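Local coordinates for MccF (Escherichia coli, PDB 4IIY), which probably acts as a serine carboxypeptidase-like hydrolase of the S66 family, giving its producer immunity to its own antibiotic, microcin C7, at residues B[204-209]-B[226-231]; B[244-249]-B[280-285]; B[266-271]-B[332-337]; B[271-276]-B[303-308]. The protein carries 1 engineered substitution. All coordinates share one frame; numbering follows the deposited sequence. Where two conformers were deposited one is given.

Contact 1 (B[204-209]-B[226-231]); sequences EKWSDE and KNNCAF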
# COMPACT_ATOMS: atom_id res chain seq x y z
N GLU B 204 -31.77 -5.34 1.88
CA GLU B 204 -32.25 -6.61 2.41
C GLU B 204 -31.29 -7.75 2.08
O GLU B 204 -31.10 -8.66 2.88
CB GLU B 204 -33.65 -6.92 1.87
CG GLU B 204 -34.71 -5.99 2.43
CD GLU B 204 -36.12 -6.36 1.98
OE1 GLU B 204 -36.28 -6.85 0.85
OE2 GLU B 204 -37.06 -6.13 2.77
N LYS B 205 -30.68 -7.68 0.90
CA LYS B 205 -29.76 -8.71 0.44
C LYS B 205 -28.58 -8.05 -0.24
O LYS B 205 -28.69 -6.92 -0.74
CB LYS B 205 -30.45 -9.63 -0.57
CG LYS B 205 -31.67 -10.38 -0.04
CD LYS B 205 -31.25 -11.50 0.88
CE LYS B 205 -32.46 -12.31 1.33
NZ LYS B 205 -33.17 -12.94 0.19
N TRP B 206 -27.45 -8.76 -0.28
CA TRP B 206 -26.24 -8.24 -0.91
C TRP B 206 -25.44 -9.40 -1.48
O TRP B 206 -25.71 -10.57 -1.18
CB TRP B 206 -25.38 -7.47 0.11
CG TRP B 206 -24.88 -8.34 1.22
CD1 TRP B 206 -25.58 -8.76 2.33
CD2 TRP B 206 -23.58 -8.95 1.32
NE1 TRP B 206 -24.78 -9.56 3.11
CE2 TRP B 206 -23.56 -9.70 2.52
CE3 TRP B 206 -22.43 -8.93 0.52
CZ2 TRP B 206 -22.44 -10.41 2.92
CZ3 TRP B 206 -21.33 -9.64 0.93
CH2 TRP B 206 -21.34 -10.37 2.12
N SER B 207 -24.46 -9.09 -2.32
CA SER B 207 -23.56 -10.12 -2.84
C SER B 207 -22.20 -9.53 -3.14
O SER B 207 -22.06 -8.32 -3.35
CB SER B 207 -24.11 -10.76 -4.12
OG SER B 207 -23.39 -11.95 -4.43
N ASP B 208 -21.20 -10.40 -3.19
CA ASP B 208 -19.86 -10.01 -3.60
C ASP B 208 -19.28 -10.94 -4.66
O ASP B 208 -18.10 -10.84 -4.97
CB ASP B 208 -18.91 -9.91 -2.40
CG ASP B 208 -18.69 -11.24 -1.70
OD1 ASP B 208 -19.42 -12.22 -2.01
OD2 ASP B 208 -17.80 -11.31 -0.81
N GLU B 209 -20.09 -11.82 -5.24
CA GLU B 209 -19.53 -12.79 -6.18
C GLU B 209 -18.95 -12.15 -7.44
O GLU B 209 -19.53 -11.21 -7.99
CB GLU B 209 -20.58 -13.82 -6.58
CG GLU B 209 -20.97 -14.77 -5.46
CD GLU B 209 -21.61 -16.01 -6.01
OE1 GLU B 209 -20.90 -17.02 -6.18
OE2 GLU B 209 -22.81 -15.95 -6.30
N LYS B 226 -28.28 -12.59 3.25
CA LYS B 226 -28.95 -11.72 4.20
C LYS B 226 -27.95 -10.70 4.75
O LYS B 226 -26.76 -10.99 4.88
CB LYS B 226 -29.56 -12.53 5.35
CG LYS B 226 -30.69 -13.45 4.92
CD LYS B 226 -32.00 -12.69 4.76
CE LYS B 226 -33.10 -13.59 4.22
NZ LYS B 226 -33.25 -14.85 4.99
N ASN B 227 -28.44 -9.51 5.08
CA ASN B 227 -27.55 -8.48 5.58
C ASN B 227 -27.07 -8.77 6.99
O ASN B 227 -27.87 -8.78 7.93
CB ASN B 227 -28.19 -7.10 5.49
CG ASN B 227 -27.15 -6.01 5.39
OD1 ASN B 227 -26.12 -6.06 6.05
ND2 ASN B 227 -27.40 -5.05 4.51
N ASN B 228 -25.77 -9.00 7.13
CA ASN B 228 -25.18 -9.38 8.40
C ASN B 228 -24.36 -8.26 9.04
O ASN B 228 -23.47 -8.51 9.85
CB ASN B 228 -24.32 -10.63 8.23
CG ASN B 228 -23.18 -10.44 7.24
OD1 ASN B 228 -23.18 -9.50 6.45
ND2 ASN B 228 -22.20 -11.34 7.29
N CYS B 229 -24.66 -7.02 8.68
CA CYS B 229 -24.07 -5.84 9.31
C CYS B 229 -24.23 -5.94 10.83
O CYS B 229 -25.29 -6.37 11.31
CB CYS B 229 -24.80 -4.60 8.77
SG CYS B 229 -24.11 -2.99 9.19
N ALA B 230 -23.22 -5.53 11.59
CA ALA B 230 -23.26 -5.60 13.05
C ALA B 230 -22.83 -4.28 13.65
O ALA B 230 -21.92 -3.62 13.13
CB ALA B 230 -22.36 -6.73 13.55
N PHE B 231 -23.49 -3.89 14.73
CA PHE B 231 -23.17 -2.66 15.44
C PHE B 231 -22.53 -3.02 16.78
O PHE B 231 -23.20 -3.50 17.70
CB PHE B 231 -24.44 -1.83 15.69
CG PHE B 231 -25.01 -1.18 14.45
CD1 PHE B 231 -24.90 0.19 14.26
CD2 PHE B 231 -25.68 -1.93 13.49
CE1 PHE B 231 -25.43 0.81 13.15
CE2 PHE B 231 -26.22 -1.31 12.37
CZ PHE B 231 -26.10 0.06 12.20
O HOH W 1 -31.31 -9.10 5.34

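Contact 2 (B[244-249]-B[280-285]); sequences GNLNTL and ERLFSM. With 1EI (5'-O-(L-alpha-glutamylsulfamoyl)inosine), chain K.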
# COMPACT_ATOMS: atom_id res chain seq x y z
N GLY B 244 -12.39 6.34 3.07
CA GLY B 244 -12.61 5.76 1.75
C GLY B 244 -11.95 4.40 1.66
O GLY B 244 -11.91 3.64 2.64
N ASN B 245 -11.44 4.09 0.48
CA ASN B 245 -10.74 2.82 0.29
C ASN B 245 -9.38 2.89 0.99
O ASN B 245 -8.54 3.71 0.64
CB ASN B 245 -10.58 2.52 -1.20
CG ASN B 245 -9.92 1.18 -1.46
OD1 ASN B 245 -8.70 1.08 -1.63
ND2 ASN B 245 -10.74 0.13 -1.53
N LEU B 246 -9.18 2.02 1.96
CA LEU B 246 -8.01 2.14 2.83
C LEU B 246 -6.70 1.86 2.10
O LEU B 246 -5.74 2.61 2.23
CB LEU B 246 -8.18 1.25 4.07
CG LEU B 246 -7.02 1.22 5.05
CD1 LEU B 246 -6.63 2.62 5.52
CD2 LEU B 246 -7.38 0.31 6.24
N ASN B 247 -6.66 0.80 1.30
CA ASN B 247 -5.45 0.55 0.54
C ASN B 247 -5.10 1.76 -0.34
O ASN B 247 -3.93 2.14 -0.47
CB ASN B 247 -5.59 -0.71 -0.30
CG ASN B 247 -4.27 -1.20 -0.84
OD1 ASN B 247 -3.35 -1.49 -0.08
ND2 ASN B 247 -4.16 -1.28 -2.15
N THR B 248 -6.10 2.36 -0.97
CA THR B 248 -5.84 3.53 -1.82
C THR B 248 -5.29 4.73 -1.03
O THR B 248 -4.46 5.48 -1.54
CB THR B 248 -7.10 3.94 -2.59
OG1 THR B 248 -7.52 2.84 -3.40
CG2 THR B 248 -6.84 5.14 -3.48
N LEU B 249 -5.74 4.90 0.21
CA LEU B 249 -5.26 6.01 1.02
C LEU B 249 -3.74 5.96 1.21
O LEU B 249 -3.11 7.00 1.39
CB LEU B 249 -5.97 6.05 2.38
CG LEU B 249 -7.44 6.47 2.33
CD1 LEU B 249 -8.09 6.27 3.70
CD2 LEU B 249 -7.62 7.90 1.84
N GLU B 280 -4.37 -6.89 8.08
CA GLU B 280 -3.63 -6.61 9.30
C GLU B 280 -2.64 -5.47 9.09
O GLU B 280 -2.51 -4.56 9.92
CB GLU B 280 -2.91 -7.86 9.83
CG GLU B 280 -2.17 -7.55 11.14
CD GLU B 280 -1.30 -8.68 11.67
OE1 GLU B 280 -1.67 -9.87 11.55
OE2 GLU B 280 -0.22 -8.37 12.23
N ARG B 281 -1.92 -5.49 7.97
CA ARG B 281 -0.94 -4.46 7.68
C ARG B 281 -1.57 -3.06 7.63
O ARG B 281 -1.04 -2.10 8.19
CB ARG B 281 -0.25 -4.75 6.34
CG ARG B 281 0.90 -3.85 6.02
CD ARG B 281 1.61 -4.33 4.75
NE ARG B 281 0.95 -3.82 3.54
CZ ARG B 281 1.10 -2.58 3.11
NH1 ARG B 281 1.88 -1.75 3.79
NH2 ARG B 281 0.48 -2.17 2.01
N LEU B 282 -2.71 -2.95 6.96
CA LEU B 282 -3.38 -1.66 6.81
C LEU B 282 -3.97 -1.17 8.13
O LEU B 282 -3.90 0.02 8.44
CB LEU B 282 -4.45 -1.73 5.72
CG LEU B 282 -3.92 -1.96 4.31
CD1 LEU B 282 -5.07 -2.31 3.37
CD2 LEU B 282 -3.15 -0.76 3.78
N PHE B 283 -4.54 -2.07 8.93
CA PHE B 283 -5.05 -1.68 10.23
C PHE B 283 -3.89 -1.23 11.14
O PHE B 283 -4.00 -0.23 11.86
CB PHE B 283 -5.82 -2.82 10.91
CG PHE B 283 -7.17 -3.13 10.31
CD1 PHE B 283 -7.83 -2.25 9.46
CD2 PHE B 283 -7.80 -4.33 10.63
CE1 PHE B 283 -9.09 -2.57 8.94
CE2 PHE B 283 -9.05 -4.65 10.13
CZ PHE B 283 -9.70 -3.77 9.30
N SER B 284 -2.77 -1.95 11.10
CA SER B 284 -1.61 -1.53 11.89
C SER B 284 -1.04 -0.18 11.42
O SER B 284 -0.61 0.61 12.25
CB SER B 284 -0.54 -2.61 11.95
OG SER B 284 -0.91 -3.58 12.93
N MET B 285 -1.08 0.09 10.12
CA MET B 285 -0.68 1.41 9.62
C MET B 285 -1.49 2.51 10.31
O MET B 285 -0.93 3.50 10.80
CB MET B 285 -0.87 1.48 8.10
CG MET B 285 -0.36 2.77 7.43
SD MET B 285 -1.49 4.19 7.54
CE MET B 285 -2.83 3.60 6.50
O6 1EI K . -13.08 -9.08 -14.69
C6 1EI K . -13.77 -8.81 -13.68
N1 1EI K . -14.64 -9.70 -13.17
C2 1EI K . -15.39 -9.42 -12.09
N3 1EI K . -15.34 -8.25 -11.44
C5 1EI K . -13.65 -7.50 -13.02
C4 1EI K . -14.50 -7.28 -11.86
N7 1EI K . -12.94 -6.37 -13.21
C8 1EI K . -13.30 -5.50 -12.23
N9 1EI K . -14.22 -6.05 -11.44
C1' 1EI K . -14.85 -5.42 -10.27
O4' 1EI K . -14.97 -4.01 -10.42
C2' 1EI K . -13.96 -5.64 -9.06
O2' 1EI K . -14.33 -6.84 -8.39
C3' 1EI K . -14.22 -4.41 -8.22
O3' 1EI K . -15.09 -4.75 -7.14
C4' 1EI K . -14.92 -3.42 -9.12
C5' 1EI K . -14.21 -2.07 -9.16
O5' 1EI K . -12.89 -2.21 -9.70
SBF 1EI K . -11.89 -1.07 -9.48
OAE 1EI K . -10.99 -1.02 -10.61
OAF 1EI K . -12.67 0.13 -9.35
NAQ 1EI K . -11.16 -1.39 -8.15
C 1EI K . -10.29 -0.60 -7.49
O 1EI K . -9.92 0.53 -7.81
CA 1EI K . -9.74 -1.14 -6.21
N 1EI K . -10.18 -2.51 -6.00
CB 1EI K . -8.22 -1.04 -6.21
CG 1EI K . -7.69 -0.69 -4.82
CD 1EI K . -7.63 -1.93 -3.95
OE1 1EI K . -8.31 -2.93 -4.27
OE2 1EI K . -6.91 -1.89 -2.94

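Contact 3 (B[266-271]-B[332-337]); sequences ILFIED and DGFDCS. With EDO (1,2-ethanediol), chain L.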
# COMPACT_ATOMS: atom_id res chain seq x y z
N ILE B 266 -15.37 10.26 12.62
CA ILE B 266 -15.74 8.88 12.36
C ILE B 266 -14.92 8.38 11.16
O ILE B 266 -14.98 8.98 10.09
CB ILE B 266 -17.25 8.74 12.07
CG1 ILE B 266 -18.06 9.09 13.32
CG2 ILE B 266 -17.59 7.33 11.58
CD1 ILE B 266 -19.56 9.11 13.11
N LEU B 267 -14.15 7.32 11.35
CA LEU B 267 -13.35 6.79 10.26
C LEU B 267 -14.18 5.84 9.43
O LEU B 267 -14.73 4.88 9.97
CB LEU B 267 -12.14 6.03 10.80
CG LEU B 267 -11.23 5.40 9.74
CD1 LEU B 267 -10.48 6.47 8.99
CD2 LEU B 267 -10.27 4.41 10.38
N PHE B 268 -14.26 6.08 8.12
CA PHE B 268 -14.90 5.16 7.18
C PHE B 268 -13.81 4.52 6.32
O PHE B 268 -13.05 5.23 5.65
CB PHE B 268 -15.90 5.92 6.30
CG PHE B 268 -16.30 5.16 5.07
CD1 PHE B 268 -17.04 3.99 5.17
CD2 PHE B 268 -15.93 5.60 3.81
CE1 PHE B 268 -17.40 3.27 4.02
CE2 PHE B 268 -16.30 4.89 2.66
CZ PHE B 268 -17.03 3.73 2.78
N ILE B 269 -13.74 3.19 6.35
CA ILE B 269 -12.75 2.46 5.57
C ILE B 269 -13.37 1.20 4.96
O ILE B 269 -14.19 0.51 5.60
CB ILE B 269 -11.50 2.08 6.38
CG1 ILE B 269 -11.91 1.54 7.75
CG2 ILE B 269 -10.57 3.28 6.52
CD1 ILE B 269 -10.77 0.90 8.53
N GLU B 270 -13.00 0.92 3.72
CA GLU B 270 -13.38 -0.34 3.09
C GLU B 270 -12.23 -0.82 2.22
O GLU B 270 -11.43 -0.01 1.74
CB GLU B 270 -14.67 -0.19 2.27
CG GLU B 270 -14.58 0.73 1.05
CD GLU B 270 -14.20 0.01 -0.25
OE1 GLU B 270 -14.46 -1.21 -0.39
OE2 GLU B 270 -13.64 0.68 -1.16
N ASP B 271 -12.15 -2.13 2.04
CA ASP B 271 -11.18 -2.71 1.11
C ASP B 271 -11.84 -3.84 0.32
O ASP B 271 -12.93 -4.28 0.66
CB ASP B 271 -9.91 -3.21 1.83
CG ASP B 271 -8.92 -2.09 2.15
OD1 ASP B 271 -8.47 -1.43 1.19
OD2 ASP B 271 -8.60 -1.88 3.34
N ASP B 332 -19.78 -2.64 11.67
CA ASP B 332 -19.11 -3.61 10.81
C ASP B 332 -20.04 -4.09 9.70
O ASP B 332 -20.98 -4.83 9.96
CB ASP B 332 -18.64 -4.80 11.63
CG ASP B 332 -17.85 -5.80 10.80
OD1 ASP B 332 -17.41 -5.45 9.69
OD2 ASP B 332 -17.67 -6.94 11.27
N GLY B 333 -19.77 -3.68 8.47
CA GLY B 333 -20.52 -4.17 7.33
C GLY B 333 -21.46 -3.17 6.69
O GLY B 333 -22.51 -3.54 6.16
N PHE B 334 -21.11 -1.89 6.70
CA PHE B 334 -21.89 -0.88 5.99
C PHE B 334 -21.83 -1.16 4.48
O PHE B 334 -20.78 -1.52 3.94
CB PHE B 334 -21.37 0.52 6.33
CG PHE B 334 -22.22 1.67 5.83
CD1 PHE B 334 -23.58 1.73 6.09
CD2 PHE B 334 -21.64 2.71 5.14
CE1 PHE B 334 -24.34 2.80 5.64
CE2 PHE B 334 -22.38 3.79 4.70
CZ PHE B 334 -23.74 3.83 4.95
N ASP B 335 -22.97 -0.98 3.81
CA ASP B 335 -23.09 -1.28 2.38
C ASP B 335 -22.64 -0.09 1.53
O ASP B 335 -23.41 0.44 0.72
CB ASP B 335 -24.52 -1.68 2.04
CG ASP B 335 -24.92 -2.97 2.73
OD1 ASP B 335 -24.45 -4.05 2.29
OD2 ASP B 335 -25.68 -2.91 3.73
N CYS B 336 -21.39 0.30 1.70
CA CYS B 336 -20.80 1.36 0.90
C CYS B 336 -19.37 0.93 0.62
O CYS B 336 -18.44 1.30 1.35
CB CYS B 336 -20.89 2.70 1.63
SG CYS B 336 -20.38 4.13 0.65
N SER B 337 -19.21 0.11 -0.41
CA SER B 337 -17.95 -0.59 -0.63
C SER B 337 -17.99 -1.21 -2.02
O SER B 337 -18.73 -0.73 -2.88
CB SER B 337 -17.76 -1.67 0.44
OG SER B 337 -18.70 -2.71 0.28
C1 EDO L . -13.13 -3.16 5.43
O1 EDO L . -13.68 -3.58 4.17
C2 EDO L . -12.58 -4.33 6.23
O2 EDO L . -11.42 -4.86 5.57

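Contact 4 (B[271-276]-B[303-308]); sequences DSRKSI and HELFDC. With 1EI (5'-O-(L-alpha-glutamylsulfamoyl)inosine), chain K; EDO (1,2-ethanediol), chain L.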
# COMPACT_ATOMS: atom_id res chain seq x y z
N ASP B 271 -12.15 -2.13 2.04
CA ASP B 271 -11.18 -2.71 1.11
C ASP B 271 -11.84 -3.84 0.32
O ASP B 271 -12.93 -4.28 0.66
CB ASP B 271 -9.91 -3.21 1.83
CG ASP B 271 -8.92 -2.09 2.15
OD1 ASP B 271 -8.47 -1.43 1.19
OD2 ASP B 271 -8.60 -1.88 3.34
N SER B 272 -11.14 -4.30 -0.71
CA SER B 272 -11.65 -5.29 -1.65
C SER B 272 -10.62 -6.35 -1.99
O SER B 272 -9.48 -6.04 -2.32
CB SER B 272 -12.09 -4.59 -2.94
OG SER B 272 -12.21 -5.52 -4.02
N ARG B 273 -11.05 -7.61 -1.92
CA ARG B 273 -10.27 -8.75 -2.40
C ARG B 273 -8.89 -8.83 -1.77
O ARG B 273 -7.93 -9.25 -2.43
CB ARG B 273 -10.18 -8.74 -3.93
CG ARG B 273 -11.53 -8.82 -4.62
CD ARG B 273 -11.38 -8.71 -6.13
NE ARG B 273 -11.38 -10.03 -6.75
CZ ARG B 273 -12.23 -10.44 -7.68
NH1 ARG B 273 -13.18 -9.62 -8.14
NH2 ARG B 273 -12.14 -11.67 -8.17
N LYS B 274 -8.79 -8.46 -0.50
CA LYS B 274 -7.50 -8.55 0.17
C LYS B 274 -7.36 -9.81 1.00
O LYS B 274 -8.34 -10.39 1.48
CB LYS B 274 -7.28 -7.35 1.10
CG LYS B 274 -7.34 -6.01 0.41
CD LYS B 274 -6.40 -5.93 -0.78
CE LYS B 274 -6.41 -4.53 -1.37
NZ LYS B 274 -5.72 -4.49 -2.67
N SER B 275 -6.10 -10.20 1.18
CA SER B 275 -5.76 -11.21 2.16
C SER B 275 -5.84 -10.62 3.57
O SER B 275 -5.65 -9.41 3.78
CB SER B 275 -4.34 -11.70 1.92
OG SER B 275 -3.41 -10.68 2.23
N ILE B 276 -6.10 -11.48 4.53
CA ILE B 276 -6.05 -11.12 5.93
C ILE B 276 -4.68 -10.53 6.28
O ILE B 276 -4.59 -9.62 7.09
CB ILE B 276 -6.45 -12.33 6.81
CG1 ILE B 276 -6.47 -11.96 8.29
CG2 ILE B 276 -5.54 -13.53 6.54
CD1 ILE B 276 -7.23 -12.95 9.15
N HIS B 303 -16.34 -6.12 3.01
CA HIS B 303 -15.14 -6.41 2.25
C HIS B 303 -15.43 -7.45 1.17
O HIS B 303 -15.74 -8.60 1.49
CB HIS B 303 -14.06 -6.97 3.20
CG HIS B 303 -12.69 -7.02 2.61
ND1 HIS B 303 -11.62 -6.36 3.17
CD2 HIS B 303 -12.19 -7.67 1.52
CE1 HIS B 303 -10.53 -6.58 2.45
NE2 HIS B 303 -10.85 -7.38 1.45
N GLU B 304 -15.31 -7.07 -0.10
CA GLU B 304 -15.58 -7.97 -1.22
C GLU B 304 -14.59 -9.15 -1.24
O GLU B 304 -13.39 -8.94 -1.37
CB GLU B 304 -15.47 -7.19 -2.53
CG GLU B 304 -15.59 -8.02 -3.80
CD GLU B 304 -15.32 -7.21 -5.06
OE1 GLU B 304 -14.46 -6.31 -5.05
OE2 GLU B 304 -16.00 -7.47 -6.08
N LEU B 305 -15.10 -10.37 -1.10
CA LEU B 305 -14.29 -11.58 -1.27
C LEU B 305 -13.00 -11.54 -0.43
O LEU B 305 -11.90 -11.79 -0.93
CB LEU B 305 -13.99 -11.81 -2.76
CG LEU B 305 -15.22 -11.99 -3.64
CD1 LEU B 305 -14.86 -11.98 -5.12
CD2 LEU B 305 -15.93 -13.29 -3.28
N PHE B 306 -13.15 -11.23 0.85
CA PHE B 306 -12.04 -11.27 1.79
C PHE B 306 -11.44 -12.68 1.84
O PHE B 306 -12.17 -13.67 1.89
CB PHE B 306 -12.55 -10.87 3.17
CG PHE B 306 -11.51 -10.88 4.25
CD1 PHE B 306 -10.39 -10.07 4.18
CD2 PHE B 306 -11.67 -11.68 5.37
CE1 PHE B 306 -9.44 -10.07 5.19
CE2 PHE B 306 -10.73 -11.68 6.39
CZ PHE B 306 -9.61 -10.87 6.30
N ASP B 307 -10.11 -12.76 1.84
CA ASP B 307 -9.42 -14.05 1.89
C ASP B 307 -8.81 -14.23 3.28
O ASP B 307 -7.78 -13.64 3.60
CB ASP B 307 -8.36 -14.10 0.79
CG ASP B 307 -7.40 -15.27 0.95
OD1 ASP B 307 -7.71 -16.22 1.69
OD2 ASP B 307 -6.32 -15.23 0.32
N CYS B 308 -9.45 -15.05 4.11
CA CYS B 308 -9.02 -15.21 5.50
C CYS B 308 -7.92 -16.26 5.68
O CYS B 308 -7.55 -16.58 6.80
CB CYS B 308 -10.23 -15.55 6.39
SG CYS B 308 -10.99 -17.15 6.03
O6 1EI K . -13.08 -9.08 -14.69
C6 1EI K . -13.77 -8.81 -13.68
N1 1EI K . -14.64 -9.70 -13.17
C2 1EI K . -15.39 -9.42 -12.09
N3 1EI K . -15.34 -8.25 -11.44
C5 1EI K . -13.65 -7.50 -13.02
C4 1EI K . -14.50 -7.28 -11.86
N7 1EI K . -12.94 -6.37 -13.21
C8 1EI K . -13.30 -5.50 -12.23
N9 1EI K . -14.22 -6.05 -11.44
C1' 1EI K . -14.85 -5.42 -10.27
O4' 1EI K . -14.97 -4.01 -10.42
C2' 1EI K . -13.96 -5.64 -9.06
O2' 1EI K . -14.33 -6.84 -8.39
C3' 1EI K . -14.22 -4.41 -8.22
O3' 1EI K . -15.09 -4.75 -7.14
C4' 1EI K . -14.92 -3.42 -9.12
C5' 1EI K . -14.21 -2.07 -9.16
O5' 1EI K . -12.89 -2.21 -9.70
SBF 1EI K . -11.89 -1.07 -9.48
OAE 1EI K . -10.99 -1.02 -10.61
OAF 1EI K . -12.67 0.13 -9.35
NAQ 1EI K . -11.16 -1.39 -8.15
C 1EI K . -10.29 -0.60 -7.49
O 1EI K . -9.92 0.53 -7.81
CA 1EI K . -9.74 -1.14 -6.21
N 1EI K . -10.18 -2.51 -6.00
CB 1EI K . -8.22 -1.04 -6.21
CG 1EI K . -7.69 -0.69 -4.82
CD 1EI K . -7.63 -1.93 -3.95
OE1 1EI K . -8.31 -2.93 -4.27
OE2 1EI K . -6.91 -1.89 -2.94
C1 EDO L . -13.13 -3.16 5.43
O1 EDO L . -13.68 -3.58 4.17
C2 EDO L . -12.58 -4.33 6.23
O2 EDO L . -11.42 -4.86 5.57
O HOH W 2 -15.53 -4.12 -0.52

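Contact 1 (B[204-209]-B[226-231])
Lys205 and Lys226 face each other as an antiparallel, non-hydrogen-bonded pair, CA to CA 4.9 Å. Their side chains leave the same face of this small ribbon and run side by side, both bent at chi2 and again at chi4. Lys205 CE and Lys226 CE approach to 3.2 Å, closer than carbons normally sit, so the fine placement of these flexible ends is doubtful; the like-charged NZ atoms are spread further apart.

Trp206 carries the directional bond. Its NE1 donates to Lys226 O (3.0 Å), bent to 140° at the hydrogen, and comes from above the carbonyl plane, not along a lone pair. With chi1 at 64°, CG sits between the backbone N and the carbonyl carbon, which swings the indole across to segment 226-231, its CD1 edge against Asn227 CA. A leucine here would probably leave Lys226 O without this donor and Lys302, which meets the indole by a cation-pi contact, without its aromatic partner.

One water joins Glu204 O to Asn227 N. Beyond it, Asn227 OD1 accepts from Cys229 N (3.2 Å), which makes an Asx turn, and also from Lys302 NZ; the turn follows this two-stranded antiparallel ribbon at the surface.

Contact 2 (B[244-249]-B[280-285])
Apolar contact dominates where Leu246 meets the helix that carries Leu282, Phe283 and Met285. The two branches of Leu246 share the work: CD2 packs on Leu282 CB at 3.6 Å and also reaches Phe283 CD1, while CD1 meets the methyl CE of Met285 at 4.0 Å. Leu246 and Leu282 point past one another, and the methyl CD2 of Leu246 lies on the flank of Leu282. Met285, folded at chi2 (-81°) and chi3 (-67°), curls its CE back to Leu246.

Mixed contact comes next. Asn247 lays its OD1 beside both methyls of Leu282, 3.9 Å from CD2, while the other side of the same amide serves the ligand: ND2 donates to the glutamyl carboxylate oxygen OE2 of the bound inhibitor at 2.9 Å, with a bent N-H angle of 131°.

Hydrogen bonds within segment 244-249 fix the turn that presents these groups. Asn245 is the N-cap: its OD1 accepts from Thr248 N (3.0 Å) and from Thr248 OG1 (2.8 Å), the hydroxyl approaching from above the carbonyl plane.

The short helical turn thus starts at the end of strand 236-245 and rests against helix 276-288, whose Phe283 also packs on helix 315-323 and on strand 266-270, while its Glu280 forms salt bridges with Arg90 and Arg97 of the second subunit.

Contact 3 (B[266-271]-B[332-337])
The ring of Phe268 turns an edge to Cys336, with Cys336 O lying in the ring plane 3.2 Å from CZ. Cys336 SG lies 5.0 Å from the centroid of the same ring, an oblique sulfur-aromatic contact. Phe334 offers its own edge in turn: Phe268 CE1 lies near the plane of that ring, 4.4 Å from Phe334 CD2. Each ring also has an edge-to-face partner beyond the two segments, Tyr164 for Phe268 and Tyr200 for Phe334.

This is the carboxyl end of a mixed sheet, where parallel strands 266-270 and 330-334 flank strand 297-301 and the predicted charge-relay residues gather. Cys336 O is buried here without a hydrogen-bonding partner in the model, and the C-H edge of Phe268 is what it faces.

Glu270, predicted to belong to the charge relay, reaches the other segment by a folded chain: chi1 of 66° turns CG toward Cys336 O, and chi2 of 91° brings the carboxylate against CA and CB of Ser337. OE1 lies 3.4 Å from Ser337 CB and accepts from ND1 of His338, the next residue along. OE2 is gripped by Tyr164 OH and Asn245 ND2, two second-shell donors that fix the rotation of the group. The predicted nucleophile position nearby is the engineered Ala145. Ser337 OG turns instead to Lys302 O and Thr339. Just past Glu270, Asp271 N donates to O1 of an ethanediol, probably a crystallisation additive, at 3.0 Å, moderately bent, 158° at the hydrogen.

Contact 4 (B[271-276]-B[303-308])
From segment 303-308, His303 reaches across to segment 271-276, chi1 of -167° setting CG opposite the backbone N and carrying the ring to Asp271 and Lys274. CB lies near O1 of the ethanediol; CG sits under Asp271 O, which hangs 3.3 Å above the ring centre; CD2 lies beneath that oxygen too, near Arg273 N; ND1 is hydrogen-bonded to ethanediol O2; CE1 touches Asp271 CB at 3.5 Å. At the tip NE2 accepts from Lys274 N (3.0 Å), a fairly straight bond of 163° in the ring plane. Phe306 CD1 backs the opposite face. An alanine here would probably leave Lys274 N without its acceptor and open a gap between Asp271 O and Phe306.

Glu304 has an extended chain. Its OE1 takes the hydroxyl of Ser272 on the anti side (2.6 Å from OG) and the ribose O3' of the inhibitor (2.7 Å), while OE2 accepts from O2'. Arg273 sends NH1 to O2' in a weak bond, with Leu305 CD1 over the centre of its guanidinium face. Lys274 NZ meets glutamyl OE2 at 2.9 Å. Ribose and glutamyl carboxylate are thus held from one pair of loops.

The backbones run in the same direction, joined by Arg273 N to Glu304 O, Asp307 N to Lys274 O (3.0 Å) and Ile276 N to Asp307 O. Segment 271-276 leads from strand 266-270 into helix 276-288, whose N-cap Ser275 accepts from Thr278 N through OG; segment 303-308 follows strand 297-301 toward helix 315-323, and Val279 of the first helix packs on Lys274, His303 and Phe306.

Overall arrangement
Read from the N terminus, contact 1 comes first and closes a loop of 16 residues before any other contact opens. Contact 2 then opens at the end of strand 236-245 and closes on helix 276-288, crossing both later contacts, since 266-271 and 271-276 fall between its segments while their partners lie beyond. Contacts 3 and 4 share Asp271, and contact 4 lies wholly within the span of contact 3. Contact 1 is tied to contact 3 by Asn227 and Ala230, and to contact 4 by Asp208 on Leu305; Asn247 N on Asp271 OD1 joins contact 2 to its neighbours. Together they gather strand ends of the eight-stranded mixed sheet, helices 246-249 and 276-288 and the inhibitor pocket.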